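Long-range contact in HTH-type transcriptional regulator cbl (Escherichia coli K12, PDB 2FYI), which probably acts as an accessory LysR-type transcription regulator of the cys regulon, here represented by its cofactor-binding domain: residues L195-L209 against L216-S228. Sequence-based numbering, arbitrary orientation.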
ATOM      1  N   LEU A 195     -16.289  -6.672  14.714  1.00 32.09           N
ATOM      2  CA  LEU A 195     -17.324  -5.657  14.925  1.00 31.81           C
ATOM      3  C   LEU A 195     -17.092  -5.078  16.299  1.00 31.97           C
ATOM      4  O   LEU A 195     -16.469  -5.739  17.164  1.00 32.20           O
ATOM      5  CB  LEU A 195     -18.723  -6.288  14.916  1.00 31.68           C
ATOM      6  CG  LEU A 195     -19.089  -7.067  13.668  1.00 31.56           C
ATOM      7  CD1 LEU A 195     -20.268  -7.969  13.884  1.00 30.71           C
ATOM      8  CD2 LEU A 195     -19.366  -6.046  12.604  1.00 32.30           C
ATOM      9  N   LYS A 196     -17.610  -3.871  16.523  1.00 31.38           N
ATOM     10  CA  LYS A 196     -17.600  -3.300  17.866  1.00 32.01           C
ATOM     11  C   LYS A 196     -18.489  -4.107  18.808  1.00 31.93           C
ATOM     12  O   LYS A 196     -19.638  -4.435  18.483  1.00 31.71           O
ATOM     13  CB  LYS A 196     -18.068  -1.861  17.811  1.00 32.38           C
ATOM     14  CG  LYS A 196     -18.048  -1.114  19.116  1.00 32.14           C
ATOM     15  CD  LYS A 196     -18.482   0.299  18.777  1.00 33.17           C
ATOM     16  CE  LYS A 196     -19.051   1.035  19.959  1.00 33.49           C
ATOM     17  NZ  LYS A 196     -17.938   1.562  20.752  1.00 33.65           N
ATOM     18  N   ARG A 197     -17.957  -4.440  19.972  1.00 32.33           N
ATOM     19  CA  ARG A 197     -18.705  -5.262  20.927  1.00 33.13           C
ATOM     20  C   ARG A 197     -19.885  -4.515  21.538  1.00 32.62           C
ATOM     21  O   ARG A 197     -19.802  -3.317  21.789  1.00 32.35           O
ATOM     22  CB  ARG A 197     -17.768  -5.734  22.017  1.00 34.29           C
ATOM     23  CG  ARG A 197     -18.385  -6.552  23.073  1.00 35.79           C
ATOM     24  CD  ARG A 197     -17.309  -6.860  24.056  1.00 37.67           C
ATOM     25  NE  ARG A 197     -16.363  -7.815  23.490  1.00 39.57           N
ATOM     26  CZ  ARG A 197     -16.593  -9.129  23.448  1.00 40.96           C
ATOM     27  NH1 ARG A 197     -17.745  -9.618  23.940  1.00 42.23           N
ATOM     28  NH2 ARG A 197     -15.685  -9.955  22.928  1.00 40.22           N
ATOM     29  N   GLY A 198     -20.989  -5.222  21.763  1.00 32.65           N
ATOM     30  CA  GLY A 198     -22.219  -4.599  22.250  1.00 32.71           C
ATOM     31  C   GLY A 198     -22.863  -3.595  21.292  1.00 33.48           C
ATOM     32  O   GLY A 198     -23.800  -2.899  21.656  1.00 34.16           O
ATOM     33  N   GLN A 199     -22.391  -3.503  20.058  1.00 33.22           N
ATOM     34  CA  GLN A 199     -22.966  -2.538  19.136  1.00 32.66           C
ATOM     35  C   GLN A 199     -24.161  -3.112  18.345  1.00 31.80           C
ATOM     36  O   GLN A 199     -24.073  -4.216  17.808  1.00 32.72           O
ATOM     37  CB  GLN A 199     -21.872  -2.041  18.190  1.00 34.12           C
ATOM     38  CG  GLN A 199     -22.231  -0.819  17.369  1.00 35.92           C
ATOM     39  CD  GLN A 199     -22.764   0.318  18.232  1.00 37.21           C
ATOM     40  OE1 GLN A 199     -22.367   0.472  19.410  1.00 38.12           O
ATOM     41  NE2 GLN A 199     -23.674   1.119  17.662  1.00 36.77           N
ATOM     42  N   LEU A 200     -25.277  -2.381  18.294  1.00 29.72           N
ATOM     43  CA  LEU A 200     -26.379  -2.684  17.369  1.00 27.93           C
ATOM     44  C   LEU A 200     -26.008  -2.352  15.908  1.00 28.21           C
ATOM     45  O   LEU A 200     -25.233  -1.420  15.656  1.00 28.45           O
ATOM     46  CB  LEU A 200     -27.615  -1.881  17.765  1.00 26.93           C
ATOM     47  CG  LEU A 200     -28.300  -2.114  19.122  1.00 26.30           C
ATOM     48  CD1 LEU A 200     -29.641  -1.372  19.180  1.00 25.25           C
ATOM     49  CD2 LEU A 200     -28.508  -3.598  19.379  1.00 25.59           C
ATOM     50  N   GLN A 201     -26.565  -3.089  14.943  1.00 28.16           N
ATOM     51  CA  GLN A 201     -26.253  -2.865  13.520  1.00 27.72           C
ATOM     52  C   GLN A 201     -27.459  -2.898  12.575  1.00 28.71           C
ATOM     53  O   GLN A 201     -28.546  -3.372  12.941  1.00 28.72           O
ATOM     54  CB  GLN A 201     -25.252  -3.894  13.043  1.00 27.47           C
ATOM     55  CG  GLN A 201     -23.969  -3.959  13.874  1.00 28.09           C
ATOM     56  CD  GLN A 201     -22.938  -2.890  13.493  1.00 28.03           C
ATOM     57  OE1 GLN A 201     -23.145  -2.078  12.568  1.00 28.26           O
ATOM     58  NE2 GLN A 201     -21.818  -2.894  14.199  1.00 27.08           N
ATOM     59  N   ARG A 202     -27.256  -2.383  11.356  1.00 29.30           N
ATOM     60  CA  ARG A 202     -28.249  -2.481  10.266  1.00 29.72           C
ATOM     61  C   ARG A 202     -28.296  -3.908   9.744  1.00 29.76           C
ATOM     62  O   ARG A 202     -27.313  -4.645   9.872  1.00 30.91           O
ATOM     63  CB  ARG A 202     -27.863  -1.562   9.107  1.00 30.90           C
ATOM     64  CG  ARG A 202     -27.869  -0.059   9.421  1.00 32.00           C
ATOM     65  CD  ARG A 202     -29.292   0.456   9.511  1.00 33.01           C
ATOM     66  NE  ARG A 202     -30.168  -0.311   8.621  1.00 33.65           N
ATOM     67  CZ  ARG A 202     -30.431   0.006   7.354  1.00 33.97           C
ATOM     68  NH1 ARG A 202     -29.913   1.096   6.793  1.00 34.63           N
ATOM     69  NH2 ARG A 202     -31.231  -0.766   6.644  1.00 34.16           N
ATOM     70  N   ASN A 203     -29.399  -4.308   9.130  1.00 29.47           N
ATOM     71  CA  ASN A 203     -29.537  -5.702   8.703  1.00 30.21           C
ATOM     72  C   ASN A 203     -28.423  -6.166   7.766  1.00 30.66           C
ATOM     73  O   ASN A 203     -27.932  -7.297   7.880  1.00 30.90           O
ATOM     74  CB  ASN A 203     -30.909  -5.959   8.075  1.00 31.31           C
ATOM     75  CG  ASN A 203     -31.156  -5.127   6.819  1.00 32.24           C
ATOM     76  OD1 ASN A 203     -31.073  -3.903   6.847  1.00 32.81           O
ATOM     77  ND2 ASN A 203     -31.465  -5.799   5.707  1.00 32.47           N
ATOM     78  N   TYR A 204     -28.010  -5.284   6.851  1.00 30.58           N
ATOM     79  CA  TYR A 204     -26.993  -5.635   5.864  1.00 30.50           C
ATOM     80  C   TYR A 204     -25.575  -5.910   6.421  1.00 30.89           C
ATOM     81  O   TYR A 204     -24.786  -6.626   5.782  1.00 31.10           O
ATOM     82  CB  TYR A 204     -26.956  -4.630   4.720  1.00 30.27           C
ATOM     83  CG  TYR A 204     -26.750  -3.211   5.137  1.00 30.76           C
ATOM     84  CD1 TYR A 204     -27.781  -2.273   5.019  1.00 31.62           C
ATOM     85  CD2 TYR A 204     -25.524  -2.783   5.647  1.00 30.74           C
ATOM     86  CE1 TYR A 204     -27.593  -0.920   5.399  1.00 31.59           C
ATOM     87  CE2 TYR A 204     -25.313  -1.436   6.037  1.00 31.14           C
ATOM     88  CZ  TYR A 204     -26.349  -0.510   5.909  1.00 31.50           C
ATOM     89  OH  TYR A 204     -26.156   0.815   6.288  1.00 31.41           O
ATOM     90  N   VAL A 205     -25.243  -5.357   7.590  1.00 30.52           N
ATOM     91  CA  VAL A 205     -23.927  -5.615   8.180  1.00 30.02           C
ATOM     92  C   VAL A 205     -23.951  -7.067   8.580  1.00 30.90           C
ATOM     93  O   VAL A 205     -23.022  -7.809   8.291  1.00 30.69           O
ATOM     94  CB  VAL A 205     -23.675  -4.781   9.458  1.00 29.35           C
ATOM     95  CG1 VAL A 205     -22.365  -5.197  10.158  1.00 27.19           C
ATOM     96  CG2 VAL A 205     -23.724  -3.304   9.155  1.00 29.05           C
ATOM     97  N   TRP A 206     -25.042  -7.480   9.230  1.00 32.61           N
ATOM     98  CA  TRP A 206     -25.146  -8.861   9.711  1.00 33.95           C
ATOM     99  C   TRP A 206     -25.038  -9.823   8.535  1.00 34.75           C
ATOM    100  O   TRP A 206     -24.351 -10.842   8.612  1.00 34.09           O
ATOM    101  CB  TRP A 206     -26.432  -9.104  10.494  1.00 34.20           C
ATOM    102  CG  TRP A 206     -26.590  -8.249  11.696  1.00 34.55           C
ATOM    103  CD1 TRP A 206     -27.593  -7.321  11.937  1.00 35.09           C
ATOM    104  CD2 TRP A 206     -25.745  -8.223  12.841  1.00 34.59           C
ATOM    105  NE1 TRP A 206     -27.416  -6.734  13.173  1.00 34.95           N
ATOM    106  CE2 TRP A 206     -26.286  -7.267  13.747  1.00 35.48           C
ATOM    107  CE3 TRP A 206     -24.584  -8.909  13.200  1.00 34.10           C
ATOM    108  CZ2 TRP A 206     -25.686  -6.988  14.987  1.00 35.03           C
ATOM    109  CZ3 TRP A 206     -23.994  -8.631  14.426  1.00 34.46           C
ATOM    110  CH2 TRP A 206     -24.544  -7.682  15.303  1.00 34.66           C
ATOM    111  N   ARG A 207     -25.688  -9.468   7.430  1.00 36.24           N
ATOM    112  CA  ARG A 207     -25.596 -10.299   6.256  1.00 37.94           C
ATOM    113  C   ARG A 207     -24.198 -10.388   5.653  1.00 37.37           C
ATOM    114  O   ARG A 207     -23.772 -11.455   5.247  1.00 37.48           O
ATOM    115  CB  ARG A 207     -26.577  -9.878   5.189  1.00 40.70           C
ATOM    116  CG  ARG A 207     -26.628 -10.958   4.133  1.00 44.55           C
ATOM    117  CD  ARG A 207     -27.359 -12.190   4.679  1.00 47.09           C
ATOM    118  NE  ARG A 207     -28.794 -12.006   4.460  1.00 49.89           N
ATOM    119  CZ  ARG A 207     -29.436 -12.424   3.362  1.00 51.57           C
ATOM    120  NH1 ARG A 207     -28.763 -13.090   2.410  1.00 51.95           N
ATOM    121  NH2 ARG A 207     -30.750 -12.201   3.217  1.00 51.93           N
ATOM    122  N   PHE A 208     -23.486  -9.271   5.585  1.00 36.93           N
ATOM    123  CA  PHE A 208     -22.160  -9.281   5.001  1.00 36.64           C
ATOM    124  C   PHE A 208     -21.283 -10.335   5.638  1.00 37.40           C
ATOM    125  O   PHE A 208     -20.545 -11.036   4.957  1.00 37.03           O
ATOM    126  CB  PHE A 208     -21.487  -7.931   5.170  1.00 36.54           C
ATOM    127  CG  PHE A 208     -20.166  -7.835   4.464  1.00 36.69           C
ATOM    128  CD1 PHE A 208     -20.088  -7.328   3.185  1.00 36.24           C
ATOM    129  CD2 PHE A 208     -18.996  -8.280   5.075  1.00 36.87           C
ATOM    130  CE1 PHE A 208     -18.860  -7.262   2.524  1.00 36.19           C
ATOM    131  CE2 PHE A 208     -17.763  -8.205   4.414  1.00 36.41           C
ATOM    132  CZ  PHE A 208     -17.705  -7.700   3.144  1.00 36.23           C
ATOM    133  N   LEU A 209     -21.354 -10.436   6.959  1.00 38.80           N
ATOM    134  CA  LEU A 209     -20.496 -11.375   7.663  1.00 40.24           C
ATOM    135  C   LEU A 209     -20.849 -12.767   7.227  1.00 41.26           C
ATOM    136  O   LEU A 209     -19.969 -13.581   6.957  1.00 41.96           O
ATOM    137  CB  LEU A 209     -20.614 -11.251   9.190  1.00 39.96           C
ATOM    138  CG  LEU A 209     -20.028  -9.992   9.837  1.00 39.54           C
ATOM    139  CD1 LEU A 209     -19.318 -10.339  11.097  1.00 39.33           C
ATOM    140  CD2 LEU A 209     -19.044  -9.366   8.906  1.00 40.43           C
ATOM    141  N   LEU A 216     -20.400 -19.431  10.116  1.00 47.28           N
ATOM    142  CA  LEU A 216     -21.199 -18.588  11.018  1.00 46.70           C
ATOM    143  C   LEU A 216     -22.624 -18.446  10.497  1.00 46.33           C
ATOM    144  O   LEU A 216     -22.846 -18.310   9.292  1.00 45.96           O
ATOM    145  CB  LEU A 216     -20.544 -17.188  11.097  1.00 47.83           C
ATOM    146  CG  LEU A 216     -19.142 -17.018  10.411  1.00 48.68           C
ATOM    147  CD1 LEU A 216     -18.750 -15.577   9.944  1.00 47.12           C
ATOM    148  CD2 LEU A 216     -17.983 -17.667  11.241  1.00 49.34           C
ATOM    149  N   SER A 217     -23.593 -18.493  11.399  1.00 46.64           N
ATOM    150  CA  SER A 217     -24.938 -18.025  11.066  1.00 47.44           C
ATOM    151  C   SER A 217     -25.205 -16.624  11.663  1.00 48.30           C
ATOM    152  O   SER A 217     -24.550 -16.204  12.636  1.00 48.22           O
ATOM    153  CB  SER A 217     -25.994 -19.012  11.544  1.00 47.35           C
ATOM    154  OG  SER A 217     -27.102 -18.327  12.115  1.00 47.56           O
ATOM    155  N   VAL A 218     -26.164 -15.902  11.080  1.00 48.86           N
ATOM    156  CA  VAL A 218     -26.508 -14.559  11.576  1.00 49.34           C
ATOM    157  C   VAL A 218     -26.780 -14.555  13.089  1.00 49.38           C
ATOM    158  O   VAL A 218     -26.213 -13.729  13.817  1.00 49.06           O
ATOM    159  CB  VAL A 218     -27.667 -13.889  10.746  1.00 49.61           C
ATOM    160  CG1 VAL A 218     -28.500 -12.922  11.589  1.00 48.99           C
ATOM    161  CG2 VAL A 218     -27.091 -13.163   9.526  1.00 49.78           C
ATOM    162  N   GLU A 219     -27.593 -15.504  13.560  1.00 49.43           N
ATOM    163  CA  GLU A 219     -28.000 -15.549  14.963  1.00 49.95           C
ATOM    164  C   GLU A 219     -26.811 -15.729  15.876  1.00 49.16           C
ATOM    165  O   GLU A 219     -26.742 -15.143  16.945  1.00 48.84           O
ATOM    166  CB  GLU A 219     -29.031 -16.653  15.213  1.00 52.18           C
ATOM    167  CG  GLU A 219     -30.404 -16.362  14.609  1.00 54.88           C
ATOM    168  CD  GLU A 219     -30.288 -15.811  13.183  1.00 57.08           C
ATOM    169  OE1 GLU A 219     -29.444 -16.347  12.401  1.00 58.08           O
ATOM    170  OE2 GLU A 219     -31.014 -14.829  12.856  1.00 57.28           O
ATOM    171  N   ASP A 220     -25.856 -16.533  15.454  1.00 48.87           N
ATOM    172  CA  ASP A 220     -24.706 -16.780  16.302  1.00 48.90           C
ATOM    173  C   ASP A 220     -23.802 -15.552  16.352  1.00 47.17           C
ATOM    174  O   ASP A 220     -23.213 -15.241  17.397  1.00 46.61           O
ATOM    175  CB  ASP A 220     -23.951 -18.030  15.834  1.00 50.79           C
ATOM    176  CG  ASP A 220     -24.892 -19.119  15.325  1.00 52.05           C
ATOM    177  OD1 ASP A 220     -25.753 -19.611  16.104  1.00 52.48           O
ATOM    178  OD2 ASP A 220     -24.773 -19.470  14.130  1.00 52.92           O
ATOM    179  N   ILE A 221     -23.709 -14.850  15.230  1.00 45.18           N
ATOM    180  CA  ILE A 221     -22.948 -13.611  15.200  1.00 44.11           C
ATOM    181  C   ILE A 221     -23.561 -12.583  16.170  1.00 42.68           C
ATOM    182  O   ILE A 221     -22.873 -12.085  17.060  1.00 42.14           O
ATOM    183  CB  ILE A 221     -22.831 -13.039  13.763  1.00 44.44           C
ATOM    184  CG1 ILE A 221     -21.997 -13.976  12.878  1.00 44.32           C
ATOM    185  CG2 ILE A 221     -22.205 -11.647  13.780  1.00 43.97           C
ATOM    186  CD1 ILE A 221     -22.556 -14.151  11.471  1.00 43.79           C
ATOM    187  N   LYS A 222     -24.850 -12.293  16.013  1.00 40.79           N
ATOM    188  CA  LYS A 222     -25.540 -11.354  16.892  1.00 39.71           C
ATOM    189  C   LYS A 222     -25.403 -11.736  18.353  1.00 40.77           C
ATOM    190  O   LYS A 222     -25.087 -10.905  19.197  1.00 40.82           O
ATOM    191  CB  LYS A 222     -27.021 -11.302  16.555  1.00 37.66           C
ATOM    192  CG  LYS A 222     -27.370 -10.515  15.326  1.00 36.26           C
ATOM    193  CD  LYS A 222     -28.862 -10.649  15.059  1.00 35.50           C
ATOM    194  CE  LYS A 222     -29.295  -9.778  13.899  1.00 35.04           C
ATOM    195  NZ  LYS A 222     -30.763  -9.798  13.751  1.00 33.92           N
ATOM    196  N   ARG A 223     -25.651 -13.005  18.648  1.00 42.63           N
ATOM    197  CA  ARG A 223     -25.686 -13.497  20.016  1.00 44.55           C
ATOM    198  C   ARG A 223     -24.386 -13.223  20.717  1.00 44.74           C
ATOM    199  O   ARG A 223     -24.347 -12.869  21.883  1.00 44.96           O
ATOM    200  CB  ARG A 223     -25.911 -14.994  19.991  1.00 45.98           C
ATOM    201  CG  ARG A 223     -26.504 -15.576  21.251  1.00 47.94           C
ATOM    202  CD  ARG A 223     -26.729 -17.089  21.043  1.00 49.49           C
ATOM    203  NE  ARG A 223     -27.491 -17.368  19.815  1.00 50.42           N
ATOM    204  CZ  ARG A 223     -28.826 -17.453  19.738  1.00 50.72           C
ATOM    205  NH1 ARG A 223     -29.590 -17.300  20.821  1.00 50.40           N
ATOM    206  NH2 ARG A 223     -29.407 -17.704  18.565  1.00 50.57           N
ATOM    207  N   GLN A 224     -23.316 -13.381  19.965  1.00 45.98           N
ATOM    208  CA  GLN A 224     -21.969 -13.330  20.491  1.00 46.64           C
ATOM    209  C   GLN A 224     -21.379 -11.927  20.548  1.00 46.36           C
ATOM    210  O   GLN A 224     -20.553 -11.635  21.395  1.00 46.48           O
ATOM    211  CB  GLN A 224     -21.111 -14.222  19.633  1.00 46.89           C
ATOM    212  CG  GLN A 224     -19.944 -14.788  20.336  1.00 47.96           C
ATOM    213  CD  GLN A 224     -18.960 -15.296  19.333  1.00 48.92           C
ATOM    214  OE1 GLN A 224     -19.211 -16.302  18.664  1.00 49.07           O
ATOM    215  NE2 GLN A 224     -17.845 -14.579  19.174  1.00 49.21           N
ATOM    216  N   VAL A 225     -21.804 -11.067  19.637  1.00 46.82           N
ATOM    217  CA  VAL A 225     -21.508  -9.643  19.713  1.00 47.51           C
ATOM    218  C   VAL A 225     -22.223  -9.000  20.897  1.00 49.62           C
ATOM    219  O   VAL A 225     -21.784  -7.993  21.439  1.00 49.48           O
ATOM    220  CB  VAL A 225     -22.011  -8.925  18.458  1.00 45.83           C
ATOM    221  CG1 VAL A 225     -21.871  -7.433  18.607  1.00 45.33           C
ATOM    222  CG2 VAL A 225     -21.282  -9.417  17.248  1.00 45.13           C
ATOM    223  N   MET A 226     -23.339  -9.583  21.299  1.00 52.22           N
ATOM    224  CA  MET A 226     -24.221  -8.878  22.187  1.00 55.35           C
ATOM    225  C   MET A 226     -24.081  -9.340  23.621  1.00 58.58           C
ATOM    226  O   MET A 226     -24.310  -8.563  24.549  1.00 59.43           O
ATOM    227  CB  MET A 226     -25.657  -9.054  21.722  1.00 54.50           C
ATOM    228  CG  MET A 226     -26.479  -7.821  21.895  1.00 54.25           C
ATOM    229  SD  MET A 226     -25.926  -6.521  20.790  1.00 54.55           S
ATOM    230  CE  MET A 226     -26.423  -7.207  19.216  1.00 54.65           C
ATOM    231  N   GLU A 227     -23.685 -10.601  23.788  1.00 62.19           N
ATOM    232  CA  GLU A 227     -23.746 -11.323  25.073  1.00 65.64           C
ATOM    233  C   GLU A 227     -23.188 -10.586  26.300  1.00 67.63           C
ATOM    234  O   GLU A 227     -23.593 -10.873  27.434  1.00 68.03           O
ATOM    235  CB  GLU A 227     -23.040 -12.674  24.946  1.00 66.28           C
ATOM    236  CG  GLU A 227     -21.629 -12.549  24.347  1.00 67.41           C
ATOM    237  CD  GLU A 227     -20.725 -13.703  24.734  1.00 67.86           C
ATOM    238  OE1 GLU A 227     -21.016 -14.364  25.754  1.00 68.25           O
ATOM    239  OE2 GLU A 227     -19.726 -13.948  24.024  1.00 68.00           O
ATOM    240  N   SER A 228     -22.255  -9.655  26.081  1.00 69.70           N
ATOM    241  CA  SER A 228     -21.630  -8.917  27.193  1.00 71.11           C
ATOM    242  C   SER A 228     -22.355  -7.599  27.531  1.00 71.36           C
ATOM    243  O   SER A 228     -22.777  -6.855  26.637  1.00 71.59           O
ATOM    244  CB  SER A 228     -20.137  -8.669  26.908  1.00 71.57           C
ATOM    245  OG  SER A 228     -19.396  -9.873  26.984  1.00 71.59           O
TER
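The indole of Trp206 lies between Lys222, whose extended chain lies along one face, running across the Trp206 side chain at about a right angle, and Gln201, whose CB sits over the opposite face near the rim. Lys222 CG rides over the middle of the bicycle, and CE stands 3.6 Å from the centroid of the five-membered ring, a CH-pi contact. From there NZ reaches over the same small ring, 4.7 Å from its centroid, and adds a cation-pi component. At the edge, close to the ring plane, Ile221 CG2 meets Trp206 CZ3 at 3.6 Å, and Val225 CG2 touches the same carbon. With CG set anti to its carbonyl carbon (chi1 -60°), the indole enters helix 218-226 as a knob among Val218, Ile221, Lys222 and Val225. Were Trp206 replaced by an alanine, this hole would probably lose its filling and the Lys222 chain the face it lies on. Leu195 CD1 packs crosswise on Val225 CG2 at 3.8 Å, and Leu209 CD1 leans on Ile221 CG2; the Ile221 side chain also touches Phe82 of strand 79-94. Beyond the strand, Gly198 N donates to Val225 O (2.9 Å); phi is positive at this glycine in the type II turn Lys196–Gln199. Ser217 N-caps helix 218-226, its OG accepting from Glu219 N. Segments 203-209 and 218-226 cross at 113° between their N-to-C directions. The C-terminal helix packs against helix 203-212 and the end of strand 189-196 in the periplasmic-binding-protein-like fold of the LysR cofactor-binding domain.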